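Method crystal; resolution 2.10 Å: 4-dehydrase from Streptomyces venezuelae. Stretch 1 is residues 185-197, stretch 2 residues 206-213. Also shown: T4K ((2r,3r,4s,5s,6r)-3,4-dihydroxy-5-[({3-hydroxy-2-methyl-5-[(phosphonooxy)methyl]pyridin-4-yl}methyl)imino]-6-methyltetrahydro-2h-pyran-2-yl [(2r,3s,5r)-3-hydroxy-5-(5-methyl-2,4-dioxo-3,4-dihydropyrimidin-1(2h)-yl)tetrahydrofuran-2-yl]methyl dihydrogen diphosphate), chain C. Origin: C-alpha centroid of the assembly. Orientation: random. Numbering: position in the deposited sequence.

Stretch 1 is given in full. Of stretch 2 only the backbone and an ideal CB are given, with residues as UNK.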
# COMPACT_ATOMS: atom_id res chain seq x y z
N ALA A 185 19.86 -14.38 -3.10
CA ALA A 185 19.52 -12.98 -3.31
C ALA A 185 18.74 -12.60 -2.07
O ALA A 185 17.91 -13.40 -1.61
CB ALA A 185 18.66 -12.76 -4.56
N GLY A 186 19.01 -11.41 -1.54
CA GLY A 186 18.38 -10.89 -0.33
C GLY A 186 19.42 -10.76 0.80
O GLY A 186 19.26 -10.05 1.78
N SER A 187 20.53 -11.49 0.63
CA SER A 187 21.61 -11.49 1.59
C SER A 187 22.85 -10.84 1.03
O SER A 187 23.93 -11.01 1.58
CB SER A 187 22.00 -12.92 1.78
OG SER A 187 22.65 -13.32 0.59
N LEU A 188 22.71 -10.11 -0.07
CA LEU A 188 23.85 -9.48 -0.68
C LEU A 188 23.95 -8.03 -0.44
O LEU A 188 25.06 -7.50 -0.46
CB LEU A 188 23.86 -9.70 -2.20
CG LEU A 188 23.64 -11.14 -2.51
CD1 LEU A 188 23.26 -11.28 -3.98
CD2 LEU A 188 24.95 -11.84 -2.21
N GLY A 189 22.83 -7.35 -0.24
CA GLY A 189 22.99 -5.91 -0.03
C GLY A 189 22.90 -5.63 1.44
O GLY A 189 22.80 -6.56 2.24
N ASP A 190 22.92 -4.34 1.76
CA ASP A 190 22.77 -3.89 3.12
C ASP A 190 21.36 -4.32 3.54
O ASP A 190 21.08 -4.58 4.72
CB ASP A 190 22.88 -2.34 3.16
CG ASP A 190 24.32 -1.89 3.01
OD1 ASP A 190 25.24 -2.67 3.11
OD2 ASP A 190 24.50 -0.61 2.78
N ALA A 191 20.47 -4.36 2.51
CA ALA A 191 19.07 -4.73 2.59
C ALA A 191 18.51 -4.85 1.20
O ALA A 191 18.94 -4.13 0.29
CB ALA A 191 18.23 -3.71 3.37
N GLU A 192 17.53 -5.76 1.04
CA GLU A 192 16.89 -5.98 -0.25
C GLU A 192 15.35 -5.98 -0.17
O GLU A 192 14.77 -6.24 0.91
CB GLU A 192 17.46 -7.19 -1.02
CG GLU A 192 19.01 -7.29 -0.95
CD GLU A 192 19.53 -8.46 -1.74
OE1 GLU A 192 18.91 -8.92 -2.67
OE2 GLU A 192 20.65 -8.97 -1.29
N VAL A 193 14.71 -5.69 -1.32
CA VAL A 193 13.26 -5.64 -1.39
C VAL A 193 12.71 -6.68 -2.34
O VAL A 193 13.12 -6.70 -3.50
CB VAL A 193 12.68 -4.27 -1.74
CG1 VAL A 193 11.18 -4.19 -1.47
CG2 VAL A 193 13.33 -3.20 -0.86
N PHE A 194 11.78 -7.53 -1.85
CA PHE A 194 11.16 -8.54 -2.69
C PHE A 194 9.77 -8.06 -3.06
O PHE A 194 9.22 -7.19 -2.43
CB PHE A 194 10.94 -9.86 -1.95
CG PHE A 194 12.20 -10.65 -1.78
CD1 PHE A 194 12.59 -11.13 -0.53
CD2 PHE A 194 12.99 -10.90 -2.90
CE1 PHE A 194 13.76 -11.88 -0.39
CE2 PHE A 194 14.18 -11.62 -2.77
CZ PHE A 194 14.55 -12.12 -1.52
N SER A 195 9.19 -8.65 -4.09
CA SER A 195 7.84 -8.34 -4.53
C SER A 195 7.02 -9.64 -4.60
O SER A 195 7.57 -10.67 -5.01
CB SER A 195 7.84 -7.69 -5.90
OG SER A 195 6.49 -7.44 -6.32
N PHE A 196 5.72 -9.56 -4.18
CA PHE A 196 4.72 -10.65 -4.18
C PHE A 196 3.45 -10.25 -4.96
O PHE A 196 2.30 -10.58 -4.62
CB PHE A 196 4.40 -11.17 -2.76
CG PHE A 196 5.67 -11.55 -2.06
CD1 PHE A 196 6.32 -12.75 -2.39
CD2 PHE A 196 6.24 -10.69 -1.11
CE1 PHE A 196 7.53 -13.08 -1.78
CE2 PHE A 196 7.44 -11.02 -0.48
CZ PHE A 196 8.07 -12.22 -0.82
N HIS A 197 3.67 -9.53 -6.05
CA HIS A 197 2.59 -9.07 -6.89
C HIS A 197 1.98 -10.27 -7.50
O HIS A 197 2.68 -11.28 -7.64
CB HIS A 197 3.07 -8.16 -8.07
CG HIS A 197 1.94 -7.64 -8.92
ND1 HIS A 197 1.67 -8.13 -10.19
CD2 HIS A 197 0.99 -6.68 -8.63
CE1 HIS A 197 0.60 -7.46 -10.64
NE2 HIS A 197 0.16 -6.57 -9.73
N UNK A 206 -1.12 -8.70 -3.72
CA UNK A 206 -0.29 -7.52 -3.75
C UNK A 206 0.55 -7.58 -2.51
O UNK A 206 0.02 -7.80 -1.42
CB UNK A 206 -1.11 -6.23 -3.83
N UNK A 207 1.85 -7.39 -2.64
CA UNK A 207 2.67 -7.42 -1.44
C UNK A 207 4.16 -7.36 -1.73
O UNK A 207 4.62 -7.46 -2.87
CB UNK A 207 2.36 -8.68 -0.64
N UNK A 208 4.93 -7.20 -0.66
CA UNK A 208 6.36 -7.14 -0.76
C UNK A 208 6.97 -7.48 0.59
O UNK A 208 6.26 -7.93 1.48
CB UNK A 208 6.82 -5.76 -1.24
N UNK A 209 8.29 -7.27 0.70
CA UNK A 209 9.10 -7.52 1.89
C UNK A 209 10.47 -6.92 1.75
O UNK A 209 11.13 -7.06 0.72
CB UNK A 209 9.22 -9.02 2.16
N UNK A 210 10.88 -6.28 2.83
CA UNK A 210 12.19 -5.67 2.93
C UNK A 210 12.93 -6.62 3.85
O UNK A 210 12.47 -6.86 4.97
CB UNK A 210 12.15 -4.23 3.45
N UNK A 211 14.03 -7.18 3.34
CA UNK A 211 14.83 -8.13 4.10
C UNK A 211 16.23 -7.60 4.40
O UNK A 211 16.89 -6.97 3.57
CB UNK A 211 14.93 -9.45 3.34
N UNK A 212 16.69 -7.88 5.61
CA UNK A 212 18.00 -7.44 6.04
C UNK A 212 18.51 -8.20 7.24
O UNK A 212 17.73 -8.77 8.02
CB UNK A 212 17.97 -5.94 6.36
N UNK A 213 19.83 -8.17 7.42
CA UNK A 213 20.43 -8.83 8.56
C UNK A 213 20.56 -7.84 9.73
O UNK A 213 20.73 -8.20 10.90
CB UNK A 213 21.79 -9.41 8.18
N1L T4K C . 10.94 -3.37 -9.02
C2L T4K C . 10.91 -4.13 -10.09
C2A T4K C . 12.20 -4.47 -10.81
C3L T4K C . 9.69 -4.63 -10.56
O3L T4K C . 9.66 -5.43 -11.69
C4L T4K C . 8.47 -4.29 -9.85
C4A T4K C . 7.19 -4.77 -10.29
C5L T4K C . 8.58 -3.45 -8.73
C6L T4K C . 9.85 -3.02 -8.35
C5B T4K C . 7.35 -3.04 -7.92
OP4 T4K C . 6.93 -4.14 -7.09
PL T4K C . 5.36 -4.02 -6.69
OP1 T4K C . 4.38 -4.23 -7.96
OP2 T4K C . 5.05 -5.14 -5.60
OP3 T4K C . 5.08 -2.60 -6.09
C1G T4K C . 3.76 -5.98 -13.77
C2G T4K C . 3.46 -5.91 -12.26
O2G T4K C . 2.33 -5.05 -12.04
C3G T4K C . 4.68 -5.38 -11.45
O3G T4K C . 4.43 -5.60 -10.07
C4G T4K C . 5.97 -6.11 -11.92
N4A T4K C . 7.14 -5.56 -11.37
C5G T4K C . 6.07 -6.00 -13.47
C6G T4K C . 7.42 -6.54 -13.98
O5G T4K C . 4.98 -6.69 -14.08
P2 T4K C . 2.68 -4.53 -15.44
O3P T4K C . 2.40 -2.97 -15.74
O4P T4K C . 3.26 -5.25 -16.77
OPP T4K C . 1.30 -5.27 -14.85
P T4K C . 0.12 -5.63 -15.96
O1P T4K C . -1.27 -5.13 -15.38
O2P T4K C . 0.34 -4.94 -17.38
O5 T4K C . 0.03 -7.23 -16.11
C5 T4K C . 1.19 -7.67 -16.81
C4 T4K C . 0.84 -9.04 -17.38
O4 T4K C . 0.34 -9.90 -16.32
C3 T4K C . -0.30 -8.94 -18.44
O3 T4K C . -0.07 -9.83 -19.54
C2 T4K C . -1.55 -9.37 -17.65
C1 T4K C . -0.98 -10.37 -16.65
N11 T4K C . -1.78 -10.41 -15.41
C61 T4K C . -1.67 -9.38 -14.48
C51 T4K C . -2.39 -9.42 -13.32
C5A T4K C . -2.31 -8.29 -12.28
C21 T4K C . -2.58 -11.47 -15.16
O21 T4K C . -2.67 -12.37 -15.99
N31 T4K C . -3.31 -11.54 -14.01
C41 T4K C . -3.24 -10.54 -13.09
O41 T4K C . -3.90 -10.62 -12.06
O1G T4K C . 3.82 -4.65 -14.31

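The two stretches run antiparallel, their strand axes 162° apart and 4.6 Å at closest approach, so stretch 2 is read backwards against stretch 1, with side chains alternating between two faces of the sheet.

Position 206 lies opposite His-197, just before the strand. Its CA-to-CB bond points away, and the ideal CB is 5.3 Å from His-197 CD2, so a short side chain would not reach; a long one could fold back, and beside an imidazole an acidic or polar end is reasonable, with Gln as plausible as Glu. The deposited residue is Glu-206. With chi1 and chi2 both m it curls back until OE2 is 3.3 Å from His-197 CD2, at the edge of the ring, while one face of that ring lies against T4K O2G.

Position 207 has phi/psi of 173/172. The phi of 173° is easy for glycine and strained for other residues; the ideal CB, 3.9 Å from Phe-196 CB, would not itself clash, so the backbone is the stronger argument for glycine. Its carbonyl is already used: Phe-196 N donates to the O of 207 at 2.7 Å. It is Gly-207, whose C lies at the edge of the Phe-196 ring.

Position 208 is more restrictive. It pairs with Ser-195 at a CA-CA distance of 4.2 Å, and an ideal CB would stand only 3.0 Å from Phe-194 O. Glycine is the clear choice, and Gly-208 is found. Gly-208 avoids that crowding; its CA lies 3.3 Å from Phe-194 O and 3.6 Å from Phe-196 CD2. Ser-195, on the same face as Val-193, sends OG to the ligand phosphate, donating to T4K OP2 at 2.8 Å.

Position 209 turns to the face that carries Phe-194. The ideal CB is already 3.8 Å from Phe-196 CE2 and 4.5 Å from Phe-194 CB, so a small apolar residue suits best. Ala-209 places its CB 3.9 Å from Phe-196 CE2, at the ring edge. Its backbone pairs with Phe-194: N of Phe-194 to O of Ala-209 is 2.7 Å, and the return bond, Ala-209 N to Phe-194 O, is longer at 3.3 Å.

Position 210 shares its face with Val-193, and typical strand angles favour a beta-branched residue; Val, Ile or Thr could serve. Val-210 brings CG2 to 4.3 Å from Val-193 CG2.

Position 211 points to the face that carries Glu-192 and Phe-194, with its ideal CB 4.6 Å from both Phe-194 CE1 and Gly-186 O, a setting for a medium apolar side chain, Val or Ile. Val-211 has more of its surface covered by the other stretch than any other residue of the pair: CG2 lies 4.0 Å from Phe-194 CE1 and 3.7 Å from Gly-186 O. Paired hydrogen bonds with Glu-192 hold its backbone.

At 212 the ideal CB is 3.8 Å from Asp-190 O, a free-looking acceptor, and 3.7 Å from Ala-191 CB; Ser or Thr would answer both. Thr-212 donates from OG1 to Asp-190 O at 2.8 Å.

Position 213 meets nothing of stretch 1, so many residues would do; it is Asp-213.

Stretch 2 206-213: EGGAVVTD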
# COMPACT_ATOMS: atom_id res chain seq x y z
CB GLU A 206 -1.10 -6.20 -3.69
CG GLU A 206 -1.72 -5.70 -5.02
CD GLU A 206 -0.77 -4.92 -5.92
OE1 GLU A 206 0.32 -4.46 -5.57
OE2 GLU A 206 -1.24 -4.82 -7.14
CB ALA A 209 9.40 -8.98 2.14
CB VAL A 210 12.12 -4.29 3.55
CG1 VAL A 210 13.48 -3.61 3.47
CG2 VAL A 210 11.09 -3.47 2.78
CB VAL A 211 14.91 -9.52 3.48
CG1 VAL A 211 13.53 -10.16 3.37
CG2 VAL A 211 15.63 -9.46 2.13
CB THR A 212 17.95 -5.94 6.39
OG1 THR A 212 19.26 -5.46 6.64
CG2 THR A 212 17.05 -5.71 7.62
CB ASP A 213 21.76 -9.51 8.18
CG ASP A 213 21.68 -11.01 8.07
OD1 ASP A 213 20.78 -11.70 8.57
OD2 ASP A 213 22.71 -11.49 7.42
O HOH W 1 21.99 -7.71 5.49
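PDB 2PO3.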